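Local coordinates for H127A/Y244A mutant of alginate lyase AlyC3 in complex with dimannuronate (Psychromonas sp., PDB 7C8F), which is a doubly mutated form of an alginate lyase of family PL7, whose members cleave the glycosidic bonds of alginate by beta-elimination, at residues 2-7 / 53-58; 117-122 / 146-151; 155-160 / 191-196. One frame throughout, in Å; residues are numbered along the deposited sequence.

Contact 1: 2-7 / 53-58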
loop_
_atom_site.group_PDB
_atom_site.type_symbol
_atom_site.label_atom_id
_atom_site.label_comp_id
_atom_site.label_asym_id
_atom_site.label_seq_id
_atom_site.Cartn_x
_atom_site.Cartn_y
_atom_site.Cartn_z
ATOM N N VAL B 2 -29.388 -20.462 2.649
ATOM C CA VAL B 2 -28.692 -21.569 3.283
ATOM C C VAL B 2 -29.495 -21.941 4.525
ATOM O O VAL B 2 -29.972 -21.080 5.234
ATOM C CB VAL B 2 -27.241 -21.225 3.685
ATOM C CG1 VAL B 2 -26.652 -22.339 4.501
ATOM C CG2 VAL B 2 -26.355 -20.981 2.484
ATOM N N GLN B 3 -29.639 -23.236 4.761
ATOM C CA GLN B 3 -30.414 -23.771 5.879
ATOM C C GLN B 3 -29.614 -24.459 6.967
ATOM O O GLN B 3 -28.511 -24.853 6.745
ATOM C CB GLN B 3 -31.459 -24.770 5.357
ATOM C CG GLN B 3 -30.966 -25.750 4.314
ATOM C CD GLN B 3 -30.037 -26.837 4.832
ATOM O OE1 GLN B 3 -30.231 -27.380 5.916
ATOM N NE2 GLN B 3 -29.005 -27.158 4.037
ATOM N N PHE B 4 -30.208 -24.594 8.145
ATOM C CA PHE B 4 -29.578 -25.239 9.266
ATOM C C PHE B 4 -30.486 -26.346 9.768
ATOM O O PHE B 4 -31.683 -26.187 9.778
ATOM C CB PHE B 4 -29.179 -24.225 10.365
ATOM C CG PHE B 4 -28.227 -23.179 9.880
ATOM C CD1 PHE B 4 -27.199 -23.500 9.047
ATOM C CD2 PHE B 4 -28.386 -21.878 10.209
ATOM C CE1 PHE B 4 -26.338 -22.559 8.564
ATOM C CE2 PHE B 4 -27.520 -20.919 9.711
ATOM C CZ PHE B 4 -26.498 -21.267 8.893
ATOM N N SER B 5 -29.906 -27.489 10.098
ATOM C CA SER B 5 -30.618 -28.656 10.606
ATOM C C SER B 5 -29.594 -29.664 11.051
ATOM O O SER B 5 -28.681 -29.922 10.307
ATOM C CB SER B 5 -31.416 -29.358 9.517
ATOM O OG SER B 5 -32.008 -30.507 10.042
ATOM N N ASN B 6 -29.749 -30.254 12.232
ATOM C CA ASN B 6 -28.838 -31.301 12.675
ATOM C C ASN B 6 -29.285 -32.708 12.298
ATOM O O ASN B 6 -28.776 -33.632 12.837
ATOM C CB ASN B 6 -28.515 -31.273 14.153
ATOM C CG ASN B 6 -29.737 -31.440 15.028
ATOM O OD1 ASN B 6 -30.736 -32.036 14.632
ATOM N ND2 ASN B 6 -29.644 -30.908 16.243
ATOM N N GLN B 7 -30.186 -32.784 11.330
ATOM C CA GLN B 7 -30.732 -34.031 10.812
ATOM C C GLN B 7 -31.141 -34.965 11.915
ATOM O O GLN B 7 -30.688 -36.087 12.039
ATOM C CB GLN B 7 -29.798 -34.666 9.825
ATOM C CG GLN B 7 -29.692 -33.731 8.656
ATOM C CD GLN B 7 -28.662 -34.111 7.636
ATOM O OE1 GLN B 7 -27.966 -35.099 7.791
ATOM N NE2 GLN B 7 -28.543 -33.301 6.596
ATOM N N ILE B 53 -25.896 -23.161 14.652
ATOM C CA ILE B 53 -25.432 -23.123 13.269
ATOM C C ILE B 53 -24.899 -24.503 12.903
ATOM O O ILE B 53 -23.829 -24.901 13.370
ATOM C CB ILE B 53 -24.358 -22.048 13.071
ATOM C CG1 ILE B 53 -24.909 -20.671 13.453
ATOM C CG2 ILE B 53 -23.843 -22.062 11.633
ATOM C CD1 ILE B 53 -26.073 -20.219 12.608
ATOM N N VAL B 54 -25.637 -25.224 12.061
ATOM C CA VAL B 54 -25.264 -26.577 11.643
ATOM C C VAL B 54 -26.048 -26.909 10.383
ATOM O O VAL B 54 -27.198 -26.493 10.229
ATOM C CB VAL B 54 -25.536 -27.605 12.770
ATOM C CG1 VAL B 54 -27.020 -27.597 13.157
ATOM C CG2 VAL B 54 -25.107 -29.018 12.356
ATOM N N ASN B 55 -25.421 -27.649 9.473
ATOM C CA ASN B 55 -26.154 -28.199 8.336
ATOM C C ASN B 55 -25.312 -29.288 7.680
ATOM O O ASN B 55 -24.250 -29.666 8.183
ATOM C CB ASN B 55 -26.642 -27.139 7.351
ATOM C CG ASN B 55 -25.514 -26.438 6.627
ATOM O OD1 ASN B 55 -24.411 -26.964 6.502
ATOM N ND2 ASN B 55 -25.796 -25.248 6.126
ATOM N N GLN B 56 -25.832 -29.819 6.568
ATOM C CA GLN B 56 -25.197 -30.934 5.874
ATOM C C GLN B 56 -23.795 -30.598 5.392
ATOM O O GLN B 56 -22.997 -31.514 5.179
ATOM C CB GLN B 56 -26.046 -31.346 4.669
ATOM C CG GLN B 56 -26.493 -30.167 3.813
ATOM C CD GLN B 56 -27.305 -30.582 2.600
ATOM O OE1 GLN B 56 -27.021 -31.597 1.962
ATOM N NE2 GLN B 56 -28.325 -29.795 2.274
ATOM N N TYR B 57 -23.479 -29.315 5.211
ATOM C CA TYR B 57 -22.172 -28.907 4.708
ATOM C C TYR B 57 -21.248 -28.368 5.798
ATOM O O TYR B 57 -20.068 -28.128 5.521
ATOM C CB TYR B 57 -22.320 -27.829 3.624
ATOM C CG TYR B 57 -23.071 -28.264 2.381
ATOM C CD1 TYR B 57 -22.527 -29.185 1.499
ATOM C CD2 TYR B 57 -24.323 -27.737 2.087
ATOM C CE1 TYR B 57 -23.211 -29.576 0.359
ATOM C CE2 TYR B 57 -25.014 -28.122 0.952
ATOM C CZ TYR B 57 -24.454 -29.040 0.091
ATOM O OH TYR B 57 -25.140 -29.423 -1.042
ATOM N N PHE B 58 -21.746 -28.185 7.021
ATOM C CA PHE B 58 -20.983 -27.566 8.107
ATOM C C PHE B 58 -21.488 -28.198 9.401
ATOM O O PHE B 58 -22.558 -27.828 9.901
ATOM C CB PHE B 58 -21.167 -26.048 8.123
ATOM C CG PHE B 58 -20.441 -25.355 9.257
ATOM C CD1 PHE B 58 -19.054 -25.242 9.242
ATOM C CD2 PHE B 58 -21.136 -24.834 10.336
ATOM C CE1 PHE B 58 -18.382 -24.616 10.283
ATOM C CE2 PHE B 58 -20.465 -24.205 11.376
ATOM C CZ PHE B 58 -19.085 -24.099 11.348
#
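A type I beta turn from Asn55 to Phe58 meets the N-terminal tail here, and Asn55 reaches out of the turn to Gln3. Asn55 ND2 donates to the backbone Gln3 O at 2.8 Å. The acceptor lies almost in the amide plane of Asn55, and the donor sits nearly along the C=O axis of Gln3, at 169°. With CG between its own backbone N and carbonyl carbon (chi1 67°), the Asn55 amide reaches Gln3 O with ND2. The other end of this amide serves its own turn. Asn55 OD1 accepts from Tyr57 N at 2.8 Å, from above the carbonyl plane, which makes an Asx turn. With a partner at each end, the amide is fixed in rotation. Val2 CG1 packs 3.4 Å from Asn55 ND2.

The contact lies at the surface, at one margin of the beta-jelly roll of this lyase family. Segment 53-58 leads into strand 58-60, the outermost strand on one side of a seven-stranded sheet. Segment 2-7 is loop, and the touching parts run 75° apart. Ser5 N donates to Val54 O at 2.9 Å, but Val54 O is crowded in the model and its place is less sure.

Apolar packing is carried by Phe4 and Ile53. Ile53 CG2 lies over one face of the Phe4 ring, toward the rim, in a CH-pi contact 4.2 Å from the ring centroid. Ile53 CD1 touches Phe4 CE2 at 3.3 Å. Asn55 ND2 lies near the ring plane, at its edge. Phe44 adds an edge-to-face ring contact to Phe4. Val54 CG1 packs on the tail backbone, 3.9 Å from Asn6 N. The side chain of Asn6 has its own partner, with OD1 taking Gly9 N. Ser5 OG accepts from Gln7 N in an ST turn. Beyond this bend, Gln7 NE2 packs 3.7 Å from Gln56 CB.

Contact 2: 117-122 / 146-151. With BEM (beta-D-mannopyranuronic acid), chain D.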
loop_
_atom_site.group_PDB
_atom_site.type_symbol
_atom_site.label_atom_id
_atom_site.label_comp_id
_atom_site.label_asym_id
_atom_site.label_seq_id
_atom_site.Cartn_x
_atom_site.Cartn_y
_atom_site.Cartn_z
ATOM N N GLN B 117 -7.052 -25.706 -13.046
ATOM C CA GLN B 117 -6.454 -25.521 -11.731
ATOM C C GLN B 117 -6.552 -26.779 -10.871
ATOM O O GLN B 117 -5.539 -27.280 -10.368
ATOM C CB GLN B 117 -7.149 -24.344 -11.040
ATOM C CG GLN B 117 -6.419 -23.813 -9.840
ATOM C CD GLN B 117 -6.947 -22.466 -9.415
ATOM O OE1 GLN B 117 -7.819 -21.892 -10.068
ATOM N NE2 GLN B 117 -6.424 -21.952 -8.312
ATOM N N ASN B 118 -7.758 -27.316 -10.690
ATOM C CA ASN B 118 -7.965 -28.547 -9.931
ATOM C C ASN B 118 -7.283 -28.487 -8.561
ATOM O O ASN B 118 -6.400 -29.281 -8.228
ATOM C CB ASN B 118 -7.566 -29.787 -10.742
ATOM C CG ASN B 118 -8.684 -30.247 -11.660
ATOM O OD1 ASN B 118 -9.771 -29.667 -11.658
ATOM N ND2 ASN B 118 -8.428 -31.281 -12.445
ATOM N N GLU B 119 -7.741 -27.518 -7.753
ATOM C CA GLU B 119 -7.271 -27.308 -6.387
ATOM C C GLU B 119 -8.463 -27.224 -5.442
ATOM O O GLU B 119 -9.560 -26.810 -5.835
ATOM C CB GLU B 119 -6.454 -25.992 -6.264
ATOM C CG GLU B 119 -5.140 -26.034 -7.036
ATOM C CD GLU B 119 -4.486 -24.689 -7.219
ATOM O OE1 GLU B 119 -4.946 -23.687 -6.622
ATOM O OE2 GLU B 119 -3.495 -24.632 -7.975
ATOM N N ILE B 120 -8.242 -27.635 -4.193
ATOM C CA ILE B 120 -9.130 -27.330 -3.071
ATOM C C ILE B 120 -8.322 -26.497 -2.090
ATOM O O ILE B 120 -7.287 -26.958 -1.595
ATOM C CB ILE B 120 -9.653 -28.603 -2.379
ATOM C CG1 ILE B 120 -10.551 -29.400 -3.329
ATOM C CG2 ILE B 120 -10.422 -28.222 -1.079
ATOM C CD1 ILE B 120 -10.702 -30.874 -2.941
ATOM N N THR B 121 -8.792 -25.284 -1.795
ATOM C CA THR B 121 -8.128 -24.408 -0.837
ATOM C C THR B 121 -8.798 -24.593 0.507
ATOM O O THR B 121 -10.019 -24.487 0.599
ATOM C CB THR B 121 -8.266 -22.951 -1.273
ATOM O OG1 THR B 121 -7.634 -22.791 -2.548
ATOM C CG2 THR B 121 -7.639 -21.993 -0.241
ATOM N N PHE B 122 -8.012 -24.887 1.544
ATOM C CA PHE B 122 -8.585 -25.144 2.861
ATOM C C PHE B 122 -8.030 -24.279 3.988
ATOM O O PHE B 122 -8.619 -24.270 5.076
ATOM C CB PHE B 122 -8.537 -26.650 3.212
ATOM C CG PHE B 122 -7.156 -27.230 3.233
ATOM C CD1 PHE B 122 -6.581 -27.750 2.076
ATOM C CD2 PHE B 122 -6.436 -27.258 4.409
ATOM C CE1 PHE B 122 -5.291 -28.280 2.091
ATOM C CE2 PHE B 122 -5.157 -27.793 4.444
ATOM C CZ PHE B 122 -4.576 -28.307 3.274
ATOM N N VAL B 146 -3.403 -25.433 -0.258
ATOM C CA VAL B 146 -4.222 -26.253 -1.107
ATOM C C VAL B 146 -3.823 -27.696 -1.254
ATOM O O VAL B 146 -2.722 -28.046 -1.000
ATOM C CB VAL B 146 -4.212 -25.687 -2.562
ATOM C CG1 VAL B 146 -4.499 -24.221 -2.572
ATOM C CG2 VAL B 146 -2.894 -25.946 -3.298
ATOM N N TRP B 147 -4.778 -28.493 -1.705
ATOM C CA TRP B 147 -4.551 -29.857 -2.145
ATOM C C TRP B 147 -4.642 -29.652 -3.640
ATOM O O TRP B 147 -5.533 -29.044 -4.106
ATOM C CB TRP B 147 -5.594 -30.853 -1.683
ATOM C CG TRP B 147 -5.352 -32.242 -2.209
ATOM C CD1 TRP B 147 -4.702 -33.218 -1.571
ATOM C CD2 TRP B 147 -5.759 -32.779 -3.462
ATOM N NE1 TRP B 147 -4.661 -34.334 -2.336
ATOM C CE2 TRP B 147 -5.295 -34.090 -3.510
ATOM C CE3 TRP B 147 -6.456 -32.282 -4.542
ATOM C CZ2 TRP B 147 -5.528 -34.906 -4.574
ATOM C CZ3 TRP B 147 -6.682 -33.109 -5.593
ATOM C CH2 TRP B 147 -6.213 -34.405 -5.594
ATOM N N LYS B 148 -3.660 -30.136 -4.385
ATOM C CA LYS B 148 -3.619 -29.924 -5.829
ATOM C C LYS B 148 -3.515 -31.261 -6.545
ATOM O O LYS B 148 -2.661 -32.083 -6.207
ATOM C CB LYS B 148 -2.461 -29.007 -6.235
ATOM C CG LYS B 148 -2.462 -28.634 -7.714
ATOM C CD LYS B 148 -1.516 -27.479 -7.998
ATOM C CE LYS B 148 -1.492 -27.111 -9.481
ATOM N NZ LYS B 148 -2.778 -26.523 -9.952
ATOM N N GLU B 149 -4.352 -31.452 -7.561
ATOM C CA GLU B 149 -4.391 -32.750 -8.228
ATOM C C GLU B 149 -3.068 -33.056 -8.931
ATOM O O GLU B 149 -2.510 -34.148 -8.766
ATOM C CB GLU B 149 -5.559 -32.808 -9.213
ATOM C CG GLU B 149 -5.650 -34.157 -9.919
ATOM C CD GLU B 149 -6.684 -34.173 -11.028
ATOM O OE1 GLU B 149 -7.604 -35.013 -10.966
ATOM O OE2 GLU B 149 -6.575 -33.349 -11.960
ATOM N N ASP B 150 -2.549 -32.105 -9.711
ATOM C CA ASP B 150 -1.384 -32.391 -10.552
ATOM C C ASP B 150 -0.651 -31.086 -10.823
ATOM O O ASP B 150 -1.161 -30.225 -11.546
ATOM C CB ASP B 150 -1.830 -33.051 -11.853
ATOM C CG ASP B 150 -0.661 -33.531 -12.691
ATOM O OD1 ASP B 150 0.458 -33.028 -12.481
ATOM O OD2 ASP B 150 -0.862 -34.407 -13.559
ATOM N N ALA B 151 0.531 -30.937 -10.240
ATOM C CA ALA B 151 1.390 -29.781 -10.483
ATOM C C ALA B 151 2.613 -30.288 -11.236
ATOM O O ALA B 151 3.525 -30.859 -10.633
ATOM C CB ALA B 151 1.794 -29.116 -9.171
HETATM C C1 BEM D . -8.656 -16.261 -6.072
HETATM C C2 BEM D . -8.669 -17.532 -6.916
HETATM O O2 BEM D . -8.831 -17.202 -8.287
HETATM C C3 BEM D . -7.332 -18.222 -6.786
HETATM O O3 BEM D . -7.231 -19.270 -7.691
HETATM C C4 BEM D . -6.314 -17.274 -7.312
HETATM O O4 BEM D . -5.079 -17.895 -7.514
HETATM C C5 BEM D . -6.269 -16.123 -6.373
HETATM O O5 BEM D . -7.533 -15.517 -6.452
HETATM C C6 BEM D . -5.217 -15.179 -6.793
HETATM O O6B BEM D . -5.512 -14.230 -7.479
HETATM O O6A BEM D . -4.168 -15.314 -6.233
HETATM O O HOH W 1 -4.020 -29.719 -10.475
#
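Lys148 NZ is held by two acceptors of the facing segment. Glu119 OE2 makes a salt bridge to it at 2.8 Å, met on the anti side and close to the carboxylate plane. Gln117 O accepts from the same Lys148 NZ at 2.9 Å, in its carbonyl plane and on a lone pair. The lysine chain runs extended as far as CE and then bends (chi4 68°), which turns NZ to both.

Gln117 carries the contact on to the sugar. Gln117 NE2 donates to O3 of the bound beta-D-mannopyranuronic acid at 2.9 Å, and the bond is almost straight at 169°. The same NE2 also donates to Glu119 OE1 at 2.8 Å, from above the carboxylate plane. Both protons of the amide nitrogen thus have acceptors, and Glu119 probably acts as a second-shell residue that helps to set the turn of the Gln117 amide. Arg144 adds a salt bridge to Glu119 OE1.

Next along the chain from Gln117 and Lys148, Asn118 and Glu149 lie side by side, pointing the same way. Asn118 ND2 reaches Glu149 OE2 at 2.8 Å, with amide and carboxylate planes 82° apart. Ser113 OG holds the other end of this amide, at Asn118 OD1. A water joins Gln117 O to Asp150 N.

Behind these groups stands the strand backbone. Ile120 and Trp147 form an antiparallel hydrogen-bonded pair, with Trp147 N to Ile120 O at 2.9 Å and Ile120 N to Trp147 O at 3.1 Å. Val146 CG1 packs on Thr121 OG1 at 3.4 Å, and Gln245 OE1 is hydrogen-bonded to that hydroxyl. On the neighbouring strand Gln245 also faces Asn118 and Glu119 together, a G1 beta bulge. Glu119, Thr121, Val146 and Lys148 share one face of the sheet, consistent with the substrate-binding side of a PL7 beta-jelly roll.

Contact 3: 155-160 / 191-196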
loop_
_atom_site.group_PDB
_atom_site.type_symbol
_atom_site.label_atom_id
_atom_site.label_comp_id
_atom_site.label_asym_id
_atom_site.label_seq_id
_atom_site.Cartn_x
_atom_site.Cartn_y
_atom_site.Cartn_z
ATOM N N LYS B 155 1.668 -35.193 -8.082
ATOM C CA LYS B 155 0.237 -35.438 -7.915
ATOM C C LYS B 155 -0.151 -35.552 -6.445
ATOM O O LYS B 155 0.525 -36.225 -5.659
ATOM C CB LYS B 155 -0.189 -36.698 -8.675
ATOM C CG LYS B 155 -0.013 -36.569 -10.187
ATOM C CD LYS B 155 -0.604 -37.759 -10.933
ATOM C CE LYS B 155 -0.228 -37.734 -12.410
ATOM N NZ LYS B 155 -1.327 -37.250 -13.288
ATOM N N GLY B 156 -1.236 -34.873 -6.069
ATOM C CA GLY B 156 -1.796 -35.065 -4.748
ATOM C C GLY B 156 -0.949 -34.534 -3.613
ATOM O O GLY B 156 -0.948 -35.115 -2.525
ATOM N N HIS B 157 -0.222 -33.442 -3.838
ATOM C CA HIS B 157 0.507 -32.795 -2.758
ATOM C C HIS B 157 -0.280 -31.614 -2.204
ATOM O O HIS B 157 -1.140 -31.030 -2.872
ATOM C CB HIS B 157 1.871 -32.284 -3.237
ATOM C CG HIS B 157 2.903 -33.357 -3.386
ATOM N ND1 HIS B 157 4.218 -33.177 -3.019
ATOM C CD2 HIS B 157 2.807 -34.626 -3.853
ATOM C CE1 HIS B 157 4.900 -34.286 -3.284
ATOM N NE2 HIS B 157 4.063 -35.183 -3.774
ATOM N N PHE B 158 0.042 -31.279 -0.964
ATOM C CA PHE B 158 -0.314 -29.989 -0.387
ATOM C C PHE B 158 0.707 -28.953 -0.835
ATOM O O PHE B 158 1.904 -29.247 -0.929
ATOM C CB PHE B 158 -0.225 -30.079 1.130
ATOM C CG PHE B 158 -1.259 -30.960 1.765
ATOM C CD1 PHE B 158 -2.609 -30.808 1.476
ATOM C CD2 PHE B 158 -0.873 -31.936 2.669
ATOM C CE1 PHE B 158 -3.557 -31.602 2.096
ATOM C CE2 PHE B 158 -1.817 -32.739 3.295
ATOM C CZ PHE B 158 -3.159 -32.577 2.996
ATOM N N TRP B 159 0.238 -27.726 -1.079
ATOM C CA TRP B 159 1.109 -26.634 -1.502
ATOM C C TRP B 159 0.709 -25.365 -0.770
ATOM O O TRP B 159 -0.470 -25.156 -0.470
ATOM C CB TRP B 159 0.991 -26.329 -3.006
ATOM C CG TRP B 159 1.330 -27.487 -3.889
ATOM C CD1 TRP B 159 0.480 -28.482 -4.275
ATOM C CD2 TRP B 159 2.598 -27.776 -4.489
ATOM N NE1 TRP B 159 1.144 -29.371 -5.089
ATOM C CE2 TRP B 159 2.442 -28.967 -5.224
ATOM C CE3 TRP B 159 3.847 -27.151 -4.466
ATOM C CZ2 TRP B 159 3.488 -29.549 -5.934
ATOM C CZ3 TRP B 159 4.898 -27.740 -5.185
ATOM C CH2 TRP B 159 4.701 -28.921 -5.901
ATOM N N ALA B 160 1.696 -24.509 -0.522
ATOM C CA ALA B 160 1.448 -23.126 -0.117
ATOM C C ALA B 160 1.681 -22.226 -1.321
ATOM O O ALA B 160 2.796 -22.168 -1.853
ATOM C CB ALA B 160 2.373 -22.719 1.027
ATOM N N LYS B 191 5.750 -20.748 -4.719
ATOM C CA LYS B 191 5.041 -21.966 -4.357
ATOM C C LYS B 191 5.945 -22.862 -3.526
ATOM O O LYS B 191 7.121 -23.053 -3.861
ATOM C CB LYS B 191 4.557 -22.699 -5.616
ATOM C CG LYS B 191 3.671 -21.807 -6.493
ATOM C CD LYS B 191 3.123 -22.523 -7.722
ATOM C CE LYS B 191 4.178 -22.681 -8.794
ATOM N NZ LYS B 191 3.570 -23.110 -10.082
ATOM N N TYR B 192 5.395 -23.412 -2.445
ATOM C CA TYR B 192 6.127 -24.309 -1.557
ATOM C C TYR B 192 5.430 -25.661 -1.499
ATOM O O TYR B 192 4.216 -25.736 -1.273
ATOM C CB TYR B 192 6.198 -23.748 -0.134
ATOM C CG TYR B 192 6.907 -22.408 -0.011
ATOM C CD1 TYR B 192 6.220 -21.222 -0.161
ATOM C CD2 TYR B 192 8.280 -22.343 0.256
ATOM C CE1 TYR B 192 6.868 -19.993 -0.041
ATOM C CE2 TYR B 192 8.934 -21.131 0.377
ATOM C CZ TYR B 192 8.222 -19.954 0.226
ATOM O OH TYR B 192 8.874 -18.738 0.344
ATOM N N ASP B 193 6.207 -26.736 -1.691
ATOM C CA ASP B 193 5.706 -28.097 -1.598
ATOM C C ASP B 193 5.610 -28.468 -0.131
ATOM O O ASP B 193 6.622 -28.502 0.580
ATOM C CB ASP B 193 6.705 -29.013 -2.306
ATOM C CG ASP B 193 6.226 -30.449 -2.443
ATOM O OD1 ASP B 193 5.157 -30.834 -1.929
ATOM O OD2 ASP B 193 6.981 -31.215 -3.101
ATOM N N LEU B 194 4.393 -28.716 0.339
ATOM C CA LEU B 194 4.190 -29.085 1.726
ATOM C C LEU B 194 4.074 -30.588 1.907
ATOM O O LEU B 194 3.755 -31.041 3.008
ATOM C CB LEU B 194 2.956 -28.368 2.287
ATOM C CG LEU B 194 2.987 -26.840 2.163
ATOM C CD1 LEU B 194 1.728 -26.230 2.794
ATOM C CD2 LEU B 194 4.248 -26.246 2.782
ATOM N N GLY B 195 4.339 -31.359 0.860
ATOM C CA GLY B 195 4.410 -32.803 0.957
ATOM C C GLY B 195 3.201 -33.503 0.342
ATOM O O GLY B 195 2.116 -32.935 0.182
ATOM N N LYS B 196 3.396 -34.781 0.027
ATOM C CA LYS B 196 2.302 -35.628 -0.429
ATOM C C LYS B 196 1.235 -35.718 0.654
ATOM O O LYS B 196 1.549 -35.941 1.827
ATOM C CB LYS B 196 2.850 -37.030 -0.731
ATOM C CG LYS B 196 1.791 -38.057 -1.098
ATOM C CD LYS B 196 1.239 -37.836 -2.500
ATOM C CE LYS B 196 -0.104 -38.536 -2.685
ATOM N NZ LYS B 196 -1.205 -37.889 -1.890
#
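His157 and Asp193 meet across two antiparallel strands of the beta-jelly roll, 157-160 and 191-196. Strand 189-196 pairs with only one other strand of this chain, so it closes one side of its sheet. His157 ND1 donates to Asp193 OD1 at 2.7 Å. The bond is almost straight, 176°, with the acceptor in the ring plane and the carboxylate met on its syn side. Gly195 N also donates to Asp193 OD1, at 3.0 Å, from above the carboxylate plane, which makes an Asx turn.

The His157 ring lies under the chain at Gly195 and Lys196. Lys196 N sits over the ring centre, and Lys196 CB makes a CH-pi contact 4.1 Å from the ring centroid. An alanine in place of His157 would probably leave Asp193 OD1 without its ring partner and open a gap beneath Lys196.

On the same face of the sheet as Asp193, the indole of Trp159 forms a flat bed. Its benzene ring reaches beneath the aspartate, with Trp159 CZ3 3.6 Å from Asp193 CB. The carboxylate is turned only 22° from the indole plane. Val146 and Lys148 of the next strand also touch this indole.

On the other side Leu194 fills the hollow between Phe158 and Ala160. Leu194 CB meets Phe158 CB at 3.8 Å, and Leu194 CD1 reaches Ala160 CB at 4.0 Å. Phe205 of strand 203-210 touches both Leu194 and Phe158, so the packing continues into the second sheet. Ala160 N donates to Tyr192 O at 2.9 Å in a regular hydrogen-bonded pair. At the backbone angles of Gly195 a CB would run into Leu194 O, so a residue without a side chain suits the place. The Lys196 chain folds back, and its last bend (chi4 70°) brings NZ to Gly156 O at 2.9 Å.

Overall arrangement
Contact 1 is a surface contact made by loops, while contact 2 is buried and contact 3 partly buried. Contacts 2 and 3 are antiparallel strand pairs of one sheet, in which strands 143-148 and 157-163 are neighbours. They touch directly, through an Asp150 to Lys155 salt bridge and the packing of Lys148 on Trp159. Contact 1 lies about 17 Å from contact 3 at the nearest atoms, on the opposite side of the chain's centre. Its chemistry is amide-to-backbone bonding and one aromatic patch. Contact 2 concentrates charged and amide groups beside the sugar. Contact 3 combines a histidine-carboxylate bond with apolar packing toward the second sheet.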